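Local coordinates for adhesin LabA (Helicobacter pylori, PDB 6GMM), which is a surface adhesin that probably helps the gastric bacterium attach to its host by binding the LacdiNAc sugar motif, at residues Ser77-Pro82 and Pro207-Gly212; Ser420-Pro425 and Asn434-Ser439. All coordinates share one frame; numbering follows the deposited sequence.

How the contacts relate
Contact 1 (77-82 with 207-212) and contact 2 (420-425 with 434-439) lie on opposite sides of the centre of this largely helical, elongated chain, their centres about 73 Å apart, and follow one another in sequence. Contact 1 is partly buried and joins two loops 125 residues apart, one after helix 57-76 and the other after helix 188-205. Contact 2 is a surface contact within a single beta hairpin. Both use backbone hydrogen bonds, two at a lone bridge in contact 1 and four along paired strands in contact 2. The side chains differ accordingly: isoleucine, proline and alanine carbons with a water-linked asparagine amide in the former, lysines against tyrosine rings in the latter.

Contact 1: Ser77-Pro82 and Pro207-Gly212; sequences SYAISP and PWINNG
Asn210, in the loop that follows helix 188-205, lies along the backbone from Ala79 to Pro82. Its CB lies near Ala79 O, and Asn210 CG, set anti to its own carbonyl carbon (chi1 -59°), comes within 3.5 Å of Ala79 O. At the tip the amide divides: ND2 packs 3.4 Å from Ser81 CA and also touches Pro82 CD, while donating to a water (2.8 Å from ND2) that is hydrogen-bonded to Ser81 OG as well. OD1 lies on the Ala79 side, nearest Ala79 O at 3.7 Å. A second water is within hydrogen-bonding reach of Tyr78 O and, more weakly, of OD1, though it need not donate to both. The backbone N of Asn210 donates to Ala79 O over 3.0 Å, nearly along the C=O axis. Ser81 N returns a bond to Trp208 O at 3.1 Å, arriving from above the carbonyl plane. The buried apolar side is made by Ile80, whose CG2 meets Pro207 CG at 3.7 Å and whose CG1 crosses Ile209 CD1 obliquely; Ala79 CB touches Ile209 CG2. Trp73 and Met76 of helix 57-76 and Ala234 of helix 234-237 continue this packing. The backbone bonds flanking Ile80 and Ile209 form an isolated beta bridge, joining two loops in regions matching the SabA-type adhesion domain.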
# COMPACT_ATOMS: atom_id res chain seq x y z
N SER A 77 -26.20 3.72 -4.42
CA SER A 77 -27.21 3.05 -3.60
C SER A 77 -28.65 3.51 -3.94
O SER A 77 -29.58 2.68 -3.99
CB SER A 77 -26.93 3.26 -2.12
OG SER A 77 -26.95 4.65 -1.79
N TYR A 78 -28.81 4.81 -4.27
CA TYR A 78 -30.08 5.36 -4.67
C TYR A 78 -30.65 4.67 -5.90
O TYR A 78 -31.86 4.55 -6.00
CB TYR A 78 -29.99 6.88 -4.86
CG TYR A 78 -29.55 7.35 -6.22
CD1 TYR A 78 -28.20 7.43 -6.54
CD2 TYR A 78 -30.47 7.78 -7.17
CE1 TYR A 78 -27.78 7.89 -7.80
CE2 TYR A 78 -30.07 8.23 -8.42
CZ TYR A 78 -28.72 8.27 -8.74
OH TYR A 78 -28.33 8.71 -9.98
N ALA A 79 -29.83 4.23 -6.84
CA ALA A 79 -30.38 3.60 -8.03
C ALA A 79 -30.47 2.07 -7.91
O ALA A 79 -30.76 1.38 -8.89
CB ALA A 79 -29.58 4.00 -9.26
N ILE A 80 -30.25 1.54 -6.71
CA ILE A 80 -30.38 0.09 -6.51
C ILE A 80 -31.85 -0.24 -6.35
O ILE A 80 -32.51 0.32 -5.46
CB ILE A 80 -29.56 -0.44 -5.30
CG1 ILE A 80 -28.07 -0.41 -5.58
CG2 ILE A 80 -30.04 -1.85 -4.89
CD1 ILE A 80 -27.24 -0.49 -4.35
N SER A 81 -32.34 -1.16 -7.22
CA SER A 81 -33.71 -1.68 -7.27
C SER A 81 -34.27 -1.77 -5.84
O SER A 81 -33.66 -2.43 -4.99
CB SER A 81 -33.72 -3.05 -7.95
OG SER A 81 -34.98 -3.21 -8.58
N PRO A 82 -35.34 -0.98 -5.53
CA PRO A 82 -35.84 -0.89 -4.15
C PRO A 82 -35.78 -2.16 -3.33
O PRO A 82 -36.34 -3.19 -3.68
CB PRO A 82 -37.27 -0.37 -4.31
CG PRO A 82 -37.45 -0.14 -5.81
CD PRO A 82 -36.09 -0.08 -6.40
N PRO A 207 -27.43 -6.61 -7.12
CA PRO A 207 -28.83 -6.25 -7.43
C PRO A 207 -28.95 -5.53 -8.77
O PRO A 207 -27.92 -5.15 -9.34
CB PRO A 207 -29.19 -5.33 -6.26
CG PRO A 207 -27.88 -4.71 -5.88
CD PRO A 207 -26.94 -5.85 -5.95
N TRP A 208 -30.17 -5.34 -9.27
CA TRP A 208 -30.41 -4.64 -10.53
C TRP A 208 -30.32 -3.15 -10.29
O TRP A 208 -30.47 -2.70 -9.16
CB TRP A 208 -31.79 -5.03 -11.07
CG TRP A 208 -32.17 -4.45 -12.40
CD1 TRP A 208 -33.14 -3.52 -12.63
CD2 TRP A 208 -31.71 -4.86 -13.69
NE1 TRP A 208 -33.32 -3.33 -13.99
CE2 TRP A 208 -32.44 -4.14 -14.66
CE3 TRP A 208 -30.74 -5.78 -14.13
CZ2 TRP A 208 -32.21 -4.28 -16.04
CZ3 TRP A 208 -30.53 -5.94 -15.50
CH2 TRP A 208 -31.25 -5.19 -16.44
N ILE A 209 -30.00 -2.38 -11.33
CA ILE A 209 -29.94 -0.92 -11.25
C ILE A 209 -31.16 -0.45 -12.02
O ILE A 209 -31.41 -0.98 -13.11
CB ILE A 209 -28.59 -0.35 -11.82
CG1 ILE A 209 -27.33 -0.83 -11.00
CG2 ILE A 209 -28.62 1.18 -11.95
CD1 ILE A 209 -27.27 -0.43 -9.48
N ASN A 210 -31.93 0.52 -11.47
CA ASN A 210 -33.16 1.06 -12.08
C ASN A 210 -32.92 1.43 -13.55
O ASN A 210 -31.94 2.13 -13.85
CB ASN A 210 -33.75 2.26 -11.29
CG ASN A 210 -34.12 1.99 -9.83
OD1 ASN A 210 -34.12 2.90 -8.97
ND2 ASN A 210 -34.46 0.74 -9.52
N ASN A 211 -33.76 0.89 -14.46
CA ASN A 211 -33.65 1.10 -15.91
C ASN A 211 -32.30 0.58 -16.49
O ASN A 211 -31.83 1.07 -17.52
CB ASN A 211 -33.91 2.57 -16.29
CG ASN A 211 -35.20 3.11 -15.73
OD1 ASN A 211 -36.29 2.65 -16.07
ND2 ASN A 211 -35.11 4.09 -14.85
N GLY A 212 -31.73 -0.43 -15.83
CA GLY A 212 -30.47 -1.05 -16.23
C GLY A 212 -29.33 -0.06 -16.29
O GLY A 212 -28.44 -0.18 -17.14
O HOH W 1 -34.03 5.92 -7.41
O HOH W 2 -35.54 -1.57 -10.70

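Contact 2: Ser420-Pro425 and Asn434-Ser439; sequences SKKTNP and NYYIDS
Strands 420-423 and 434-437 run antiparallel, their axes 4.7 Å apart at closest and inclined at 154°, and form a two-stranded beta hairpin. Ser420-Tyr436 and Lys422-Asn434 are hydrogen-bonded pairs on either side of the non-hydrogen-bonded pair Lys421-Tyr435. The inner bond of the first pair, Tyr436 N to Ser420 O, measures 2.8 Å; the outer one, Ser420 N to Tyr436 O, stretches to 3.3 Å with its donor well above the carbonyl plane, and Tyr436 O also bonds to Tyr19 OH of helix 4-28. On the face bearing Tyr435, the Lys421 chain runs alongside the phenol, CB and CD each 3.7 Å from the ring, at CD1 and CE1 respectively. This tyrosine is buried against Tyr392 and Leu395 of helix 388-408, where the hairpin packs on the helical body. On the other face, Lys422 crosses Tyr436 at about a right angle. Lys422 CB rests 3.6 Å from Tyr436 CE2, and bends at chi2 and chi3 bring Lys422 NZ over one face of the Tyr436 ring, displaced toward the rim, in a cation-pi contact 4.5 Å from the centroid. The phenol oxygen accepts a bond from its own strand: Asn434 ND2 donates to Tyr436 OH at 3.1 Å, with the oxygen in the amide plane.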
# COMPACT_ATOMS: atom_id res chain seq x y z
N SER A 420 41.21 -6.07 -7.33
CA SER A 420 42.45 -6.32 -6.61
C SER A 420 42.10 -6.55 -5.15
O SER A 420 41.02 -6.13 -4.69
CB SER A 420 43.45 -5.17 -6.77
OG SER A 420 42.98 -3.92 -6.29
N LYS A 421 42.97 -7.29 -4.46
CA LYS A 421 42.85 -7.54 -3.04
C LYS A 421 44.18 -7.21 -2.34
O LYS A 421 45.26 -7.39 -2.92
CB LYS A 421 42.28 -8.94 -2.70
CG LYS A 421 43.05 -10.12 -3.25
CD LYS A 421 42.30 -11.41 -2.90
CE LYS A 421 43.13 -12.39 -2.10
NZ LYS A 421 42.35 -13.59 -1.71
N LYS A 422 44.07 -6.61 -1.16
CA LYS A 422 45.20 -6.18 -0.35
C LYS A 422 45.00 -6.84 1.02
O LYS A 422 43.90 -6.78 1.57
CB LYS A 422 45.17 -4.65 -0.21
CG LYS A 422 46.51 -3.94 -0.20
CD LYS A 422 46.59 -2.83 -1.26
CE LYS A 422 45.98 -1.51 -0.85
NZ LYS A 422 45.72 -0.62 -2.02
N THR A 423 46.03 -7.50 1.55
CA THR A 423 45.94 -8.13 2.87
C THR A 423 46.14 -7.07 3.99
O THR A 423 46.77 -6.04 3.77
CB THR A 423 46.91 -9.33 3.01
OG1 THR A 423 47.08 -9.98 1.74
CG2 THR A 423 46.44 -10.36 4.04
N ASN A 424 45.56 -7.33 5.16
CA ASN A 424 45.66 -6.52 6.37
C ASN A 424 45.54 -7.49 7.56
O ASN A 424 44.45 -7.61 8.13
CB ASN A 424 44.57 -5.41 6.41
CG ASN A 424 44.75 -4.39 7.53
OD1 ASN A 424 45.86 -4.11 8.01
ND2 ASN A 424 43.65 -3.75 7.91
N PRO A 425 46.60 -8.26 7.92
CA PRO A 425 46.46 -9.22 9.03
C PRO A 425 46.41 -8.56 10.41
O PRO A 425 46.19 -9.24 11.41
CB PRO A 425 47.69 -10.14 8.88
CG PRO A 425 48.46 -9.64 7.68
CD PRO A 425 47.97 -8.26 7.37
N ASN A 434 41.15 -6.82 2.10
CA ASN A 434 40.52 -5.60 1.64
C ASN A 434 40.38 -5.71 0.14
O ASN A 434 41.38 -5.86 -0.57
CB ASN A 434 41.36 -4.39 2.05
CG ASN A 434 40.85 -3.70 3.29
OD1 ASN A 434 40.39 -4.33 4.26
ND2 ASN A 434 40.93 -2.37 3.28
N TYR A 435 39.14 -5.71 -0.35
CA TYR A 435 38.88 -5.87 -1.77
C TYR A 435 38.65 -4.52 -2.41
O TYR A 435 38.21 -3.57 -1.75
CB TYR A 435 37.71 -6.83 -2.01
CG TYR A 435 38.02 -8.26 -1.62
CD1 TYR A 435 38.55 -9.15 -2.53
CD2 TYR A 435 37.73 -8.72 -0.33
CE1 TYR A 435 38.81 -10.48 -2.18
CE2 TYR A 435 37.99 -10.05 0.03
CZ TYR A 435 38.54 -10.92 -0.89
OH TYR A 435 38.83 -12.21 -0.54
N TYR A 436 39.04 -4.42 -3.68
CA TYR A 436 38.96 -3.18 -4.43
C TYR A 436 38.46 -3.45 -5.82
O TYR A 436 38.49 -4.58 -6.29
CB TYR A 436 40.36 -2.50 -4.47
CG TYR A 436 40.92 -2.18 -3.10
CD1 TYR A 436 40.66 -0.95 -2.48
CD2 TYR A 436 41.71 -3.09 -2.41
CE1 TYR A 436 41.14 -0.66 -1.21
CE2 TYR A 436 42.19 -2.82 -1.13
CZ TYR A 436 41.91 -1.59 -0.53
OH TYR A 436 42.38 -1.31 0.72
N ILE A 437 37.97 -2.39 -6.48
CA ILE A 437 37.48 -2.43 -7.84
C ILE A 437 37.86 -1.12 -8.56
O ILE A 437 37.70 -0.04 -7.98
CB ILE A 437 35.97 -2.82 -7.95
CG1 ILE A 437 35.53 -2.97 -9.43
CG2 ILE A 437 35.02 -1.90 -7.14
CD1 ILE A 437 34.26 -3.76 -9.66
N ASP A 438 38.40 -1.23 -9.78
CA ASP A 438 38.77 -0.09 -10.60
C ASP A 438 37.53 0.31 -11.36
O ASP A 438 37.07 -0.44 -12.24
CB ASP A 438 39.91 -0.45 -11.56
CG ASP A 438 40.50 0.74 -12.27
OD1 ASP A 438 39.78 1.37 -13.09
OD2 ASP A 438 41.68 1.04 -12.03
N SER A 439 36.95 1.46 -10.98
CA SER A 439 35.71 2.02 -11.56
C SER A 439 35.80 2.26 -13.06
O SER A 439 34.80 2.10 -13.76
CB SER A 439 35.37 3.33 -10.86
OG SER A 439 35.02 3.11 -9.51